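Local coordinates for mannosephosphate isomerase, putative (Archaeoglobus fulgidus, PDB 1ZX5), which probably interconverts D-mannose 6-phosphate and D-fructose 6-phosphate as a zinc-dependent type 1 mannose-6-phosphate isomerase built from cupin-related domains, at residues Gly116-Trp121 with Glu228-Glu233; Ser43-Arg48 with Asn189-Tyr194. All coordinates share one frame; numbering follows the deposited sequence.

Overall arrangement
Both contacts join parts of the chain more than 100 residues apart, and their centres lie about 14 Å from each other. Interaction 1 packs two beta-sheets together, its centre about 8 Å from the centre of the molecule; its apolar residues are buried, while its polar end is partly exposed. Interaction 2 is a buried loop-to-loop contact, in which polar side chains and a bridging water take the place of apolar packing. The two share a neighbourhood: strand 181-188, which pairs with strand 119-123 of interaction 1, runs directly into loop 189-194 of interaction 2. They also touch where Val117 CG2 packs 3.5 Å from Ser190 OG.

Interaction 1 (Gly116-Trp121 with Glu228-Glu233); sequences GVESAW and ENFGLE
Ala120, Phe230 and Leu232 form the apolar part of a sheet-on-sheet contact between the catalytic and the C-terminal cupin regions. Strand 119-121 belongs to the six-stranded antiparallel sheet and strand 230-233 to the five-stranded one; the two segments run within 6° of parallel, and their axes are 8.0 Å apart, a spacing bridged by side chains. Ala120 points its CB at the other strand, where it meets Leu232 CD2 at 4.0 Å and, slightly farther off, Phe230 CE1. CG of Phe230 sits between the backbone N and the carbonyl carbon (chi1 57°); the ring beyond it presents its edge to residues 118-120, with Ser119 CA and Ala120 N near its plane. Val186 of the adjoining strand 181-188 also packs on this phenyl group.

The polar part belongs to Glu118, whose side chain, extended beyond CG, meets Phe230 tip to tip. Its carboxylate stands 88° to the ring plane, and its OE2 lies 3.7 Å from Phe230 CE2 and 3.4 Å from Asn229 CB. The same oxygen has a weak hydrogen bond with Thr227 OG1. Glu118 also contributes its backbone: its carbonyl O lies in the plane of the Phe230 ring, 3.5 Å from CZ.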
loop_
_atom_site.group_PDB
_atom_site.type_symbol
_atom_site.label_atom_id
_atom_site.label_comp_id
_atom_site.label_asym_id
_atom_site.label_seq_id
_atom_site.Cartn_x
_atom_site.Cartn_y
_atom_site.Cartn_z
ATOM N N GLY A 116 14.429 -1.349 3.264
ATOM C CA GLY A 116 13.474 -1.234 4.357
ATOM C C GLY A 116 12.056 -0.917 3.908
ATOM O O GLY A 116 11.801 -0.652 2.728
ATOM N N VAL A 117 11.122 -0.992 4.852
ATOM C CA VAL A 117 9.711 -0.800 4.548
ATOM C C VAL A 117 9.075 0.157 5.546
ATOM O O VAL A 117 9.106 -0.087 6.758
ATOM C CB VAL A 117 8.893 -2.128 4.565
ATOM C CG1 VAL A 117 7.510 -1.913 3.916
ATOM C CG2 VAL A 117 9.643 -3.275 3.876
ATOM N N GLU A 118 8.512 1.243 5.025
ATOM C CA GLU A 118 7.539 2.066 5.755
ATOM C C GLU A 118 6.242 1.997 4.958
ATOM O O GLU A 118 6.278 1.858 3.736
ATOM C CB GLU A 118 8.017 3.515 5.873
ATOM C CG GLU A 118 8.304 4.183 4.503
ATOM C CD GLU A 118 8.725 5.667 4.592
ATOM O OE1 GLU A 118 8.921 6.184 5.726
ATOM O OE2 GLU A 118 8.864 6.308 3.513
ATOM N N SER A 119 5.099 2.082 5.630
ATOM C CA SER A 119 3.829 2.022 4.920
ATOM C C SER A 119 2.709 2.867 5.509
ATOM O O SER A 119 2.676 3.166 6.712
ATOM C CB SER A 119 3.368 0.574 4.764
ATOM O OG SER A 119 3.128 0.021 6.028
ATOM N N ALA A 120 1.808 3.271 4.620
ATOM C CA ALA A 120 0.609 3.984 4.967
ATOM C C ALA A 120 -0.585 3.100 4.571
ATOM O O ALA A 120 -0.634 2.546 3.473
ATOM C CB ALA A 120 0.578 5.335 4.258
ATOM N N TRP A 121 -1.535 2.966 5.487
ATOM C CA TRP A 121 -2.696 2.096 5.320
ATOM C C TRP A 121 -3.933 2.958 5.232
ATOM O O TRP A 121 -4.073 3.912 5.987
ATOM C CB TRP A 121 -2.855 1.205 6.554
ATOM C CG TRP A 121 -1.895 0.060 6.682
ATOM C CD1 TRP A 121 -0.721 -0.130 6.005
ATOM C CD2 TRP A 121 -2.027 -1.052 7.578
ATOM N NE1 TRP A 121 -0.128 -1.304 6.403
ATOM C CE2 TRP A 121 -0.911 -1.892 7.368
ATOM C CE3 TRP A 121 -2.987 -1.419 8.544
ATOM C CZ2 TRP A 121 -0.720 -3.084 8.096
ATOM C CZ3 TRP A 121 -2.799 -2.610 9.267
ATOM C CH2 TRP A 121 -1.676 -3.425 9.037
ATOM N N GLU A 228 7.632 10.199 4.981
ATOM C CA GLU A 228 8.437 11.302 4.448
ATOM C C GLU A 228 8.623 11.174 2.940
ATOM O O GLU A 228 9.081 12.107 2.292
ATOM C CB GLU A 228 9.794 11.443 5.164
ATOM C CG GLU A 228 9.745 12.147 6.558
ATOM C CD GLU A 228 9.450 13.661 6.482
ATOM O OE1 GLU A 228 10.372 14.462 6.775
ATOM O OE2 GLU A 228 8.304 14.063 6.138
ATOM N N ASN A 229 8.247 10.026 2.385
ATOM C CA ASN A 229 8.516 9.733 0.979
ATOM C C ASN A 229 7.289 9.707 0.071
ATOM O O ASN A 229 7.411 9.831 -1.145
ATOM C CB ASN A 229 9.274 8.414 0.862
ATOM C CG ASN A 229 10.686 8.504 1.423
ATOM O OD1 ASN A 229 11.082 7.698 2.263
ATOM N ND2 ASN A 229 11.441 9.482 0.969
ATOM N N PHE A 230 6.120 9.526 0.672
ATOM C CA PHE A 230 4.881 9.395 -0.076
ATOM C C PHE A 230 3.666 9.620 0.828
ATOM O O PHE A 230 3.770 9.586 2.054
ATOM C CB PHE A 230 4.801 8.021 -0.776
ATOM C CG PHE A 230 4.924 6.848 0.157
ATOM C CD1 PHE A 230 3.816 6.386 0.881
ATOM C CD2 PHE A 230 6.149 6.190 0.316
ATOM C CE1 PHE A 230 3.934 5.295 1.740
ATOM C CE2 PHE A 230 6.272 5.098 1.175
ATOM C CZ PHE A 230 5.161 4.653 1.879
ATOM N N GLY A 231 2.512 9.839 0.215
ATOM C CA GLY A 231 1.285 9.970 0.979
ATOM C C GLY A 231 0.092 9.551 0.154
ATOM O O GLY A 231 0.218 9.206 -1.022
ATOM N N LEU A 232 -1.071 9.605 0.786
ATOM C CA LEU A 232 -2.336 9.277 0.155
ATOM C C LEU A 232 -3.401 10.186 0.769
ATOM O O LEU A 232 -3.303 10.556 1.943
ATOM C CB LEU A 232 -2.682 7.793 0.369
ATOM C CG LEU A 232 -2.972 7.299 1.797
ATOM C CD1 LEU A 232 -4.442 7.521 2.180
ATOM C CD2 LEU A 232 -2.618 5.812 1.924
ATOM N N GLU A 233 -4.397 10.554 -0.030
ATOM C CA GLU A 233 -5.553 11.314 0.463
ATOM C C GLU A 233 -6.790 10.853 -0.269
ATOM O O GLU A 233 -6.725 10.514 -1.449
ATOM C CB GLU A 233 -5.373 12.824 0.265
ATOM C CG GLU A 233 -5.110 13.232 -1.194
ATOM C CD GLU A 233 -5.062 14.732 -1.404
ATOM O OE1 GLU A 233 -5.201 15.483 -0.416
ATOM O OE2 GLU A 233 -4.915 15.167 -2.570
#

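Interaction 2 (Ser43-Arg48 with Asn189-Tyr194); sequences SAHTSR and NSTLAY
His45 turns its imidazole toward loop 189-194, where Asn189 and Thr191 receive it on different sides. Its CG is anti to the backbone N (chi1 -166°), which starts the ring toward Ser190, whose CA lies near the ring plane. Asn189 OD1 stands at the edge, 3.6 Å from His45 CD2 and marginally closer to His45 CB, with the amide plane 83° from the imidazole. Thr191 approaches from one face, CG2 4.1 Å above the ring plane and offset toward the rim. His45 NE2 and Thr191 OG1 both turn to Glu114, hydrogen-bonding to its OE1 and OE2 respectively.

The type I beta turn from His45 to Arg48 holds the ring at its ND1 edge: Ser47 N donates to His45 ND1 over 3.2 Å, tilted 27° from the ring plane. An ST turn leads into it and shares His45, with His45 N donating to Ser43 OG at 3.0 Å. An alanine in place of His45 would probably leave Glu114 OE1 and Ser47 N without these partners and open a gap beside the Thr191 methyl. Between the loops a water accepts from Ala44 N at 2.8 Å and donates to Asn189 OD1 at 2.9 Å.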
loop_
_atom_site.group_PDB
_atom_site.type_symbol
_atom_site.label_atom_id
_atom_site.label_comp_id
_atom_site.label_asym_id
_atom_site.label_seq_id
_atom_site.Cartn_x
_atom_site.Cartn_y
_atom_site.Cartn_z
ATOM N N SER A 43 2.751 -2.452 -9.773
ATOM C CA SER A 43 3.946 -2.995 -9.161
ATOM C C SER A 43 5.125 -2.953 -10.122
ATOM O O SER A 43 5.049 -3.487 -11.232
ATOM C CB SER A 43 3.713 -4.431 -8.712
ATOM O OG SER A 43 4.957 -5.072 -8.462
ATOM N N ALA A 44 6.207 -2.312 -9.683
ATOM C CA ALA A 44 7.506 -2.481 -10.324
ATOM C C ALA A 44 8.424 -3.344 -9.446
ATOM O O ALA A 44 9.642 -3.221 -9.512
ATOM C CB ALA A 44 8.145 -1.144 -10.620
ATOM N N HIS A 45 7.836 -4.198 -8.613
ATOM C CA HIS A 45 8.613 -5.128 -7.813
ATOM C C HIS A 45 8.981 -6.341 -8.669
ATOM O O HIS A 45 8.114 -6.976 -9.270
ATOM C CB HIS A 45 7.841 -5.544 -6.557
ATOM C CG HIS A 45 8.691 -6.229 -5.533
ATOM N ND1 HIS A 45 9.031 -7.566 -5.619
ATOM C CD2 HIS A 45 9.298 -5.757 -4.418
ATOM C CE1 HIS A 45 9.798 -7.889 -4.592
ATOM N NE2 HIS A 45 9.972 -6.811 -3.848
ATOM N N THR A 46 10.272 -6.656 -8.730
ATOM C CA THR A 46 10.774 -7.711 -9.628
ATOM C C THR A 46 10.147 -9.102 -9.419
ATOM O O THR A 46 10.088 -9.894 -10.357
ATOM C CB THR A 46 12.314 -7.811 -9.607
ATOM O OG1 THR A 46 12.750 -8.150 -8.285
ATOM C CG2 THR A 46 12.939 -6.476 -10.015
ATOM N N SER A 47 9.664 -9.396 -8.211
ATOM C CA SER A 47 9.031 -10.693 -7.960
ATOM C C SER A 47 7.664 -10.801 -8.645
ATOM O O SER A 47 7.176 -11.903 -8.904
ATOM C CB SER A 47 8.906 -10.964 -6.449
ATOM O OG SER A 47 7.914 -10.134 -5.837
ATOM N N ARG A 48 7.065 -9.653 -8.968
ATOM C CA ARG A 48 5.659 -9.619 -9.341
ATOM C C ARG A 48 5.298 -8.297 -10.057
ATOM O O ARG A 48 4.463 -7.529 -9.580
ATOM C CB ARG A 48 4.849 -9.857 -8.051
ATOM C CG ARG A 48 3.369 -10.022 -8.182
ATOM C CD ARG A 48 2.839 -11.127 -7.276
ATOM N NE ARG A 48 3.502 -11.278 -5.975
ATOM C CZ ARG A 48 3.624 -12.453 -5.351
ATOM N NH1 ARG A 48 4.229 -12.520 -4.168
ATOM N NH2 ARG A 48 3.155 -13.569 -5.915
ATOM N N ASN A 189 8.994 0.189 -2.009
ATOM C CA ASN A 189 9.034 -0.888 -2.977
ATOM C C ASN A 189 9.851 -2.070 -2.428
ATOM O O ASN A 189 10.955 -2.359 -2.894
ATOM C CB ASN A 189 9.592 -0.391 -4.320
ATOM C CG ASN A 189 9.467 -1.434 -5.408
ATOM O OD1 ASN A 189 8.609 -2.326 -5.329
ATOM N ND2 ASN A 189 10.321 -1.342 -6.427
ATOM N N SER A 190 9.296 -2.726 -1.416
ATOM C CA SER A 190 9.947 -3.820 -0.709
ATOM C C SER A 190 8.892 -4.637 0.006
ATOM O O SER A 190 7.912 -4.095 0.519
ATOM C CB SER A 190 10.965 -3.300 0.312
ATOM O OG SER A 190 11.487 -4.360 1.102
ATOM N N THR A 191 9.112 -5.945 0.051
ATOM C CA THR A 191 8.205 -6.872 0.735
ATOM C C THR A 191 8.839 -7.521 1.981
ATOM O O THR A 191 8.283 -8.480 2.517
ATOM C CB THR A 191 7.781 -8.023 -0.216
ATOM O OG1 THR A 191 8.955 -8.551 -0.851
ATOM C CG2 THR A 191 6.817 -7.514 -1.285
ATOM N N LEU A 192 9.990 -7.032 2.441
ATOM C CA LEU A 192 10.608 -7.621 3.636
ATOM C C LEU A 192 9.645 -7.566 4.810
ATOM O O LEU A 192 9.143 -6.496 5.166
ATOM C CB LEU A 192 11.915 -6.923 4.020
ATOM C CG LEU A 192 13.116 -7.129 3.108
ATOM C CD1 LEU A 192 14.291 -6.329 3.634
ATOM C CD2 LEU A 192 13.469 -8.612 2.968
ATOM N N ALA A 193 9.374 -8.731 5.386
ATOM C CA ALA A 193 8.496 -8.850 6.538
ATOM C C ALA A 193 8.915 -10.071 7.336
ATOM O O ALA A 193 9.150 -11.136 6.766
ATOM C CB ALA A 193 7.012 -8.960 6.093
ATOM N N TYR A 194 9.021 -9.903 8.647
ATOM C CA TYR A 194 9.429 -10.984 9.521
ATOM C C TYR A 194 8.311 -11.309 10.479
ATOM O O TYR A 194 7.845 -10.448 11.227
ATOM C CB TYR A 194 10.696 -10.610 10.278
ATOM C CG TYR A 194 11.810 -10.133 9.376
ATOM C CD1 TYR A 194 12.260 -10.923 8.294
ATOM C CD2 TYR A 194 12.427 -8.903 9.602
ATOM C CE1 TYR A 194 13.298 -10.481 7.460
ATOM C CE2 TYR A 194 13.461 -8.447 8.779
ATOM C CZ TYR A 194 13.890 -9.237 7.713
ATOM O OH TYR A 194 14.933 -8.783 6.927
HETATM O O HOH W 1 6.429 -1.532 -7.010
#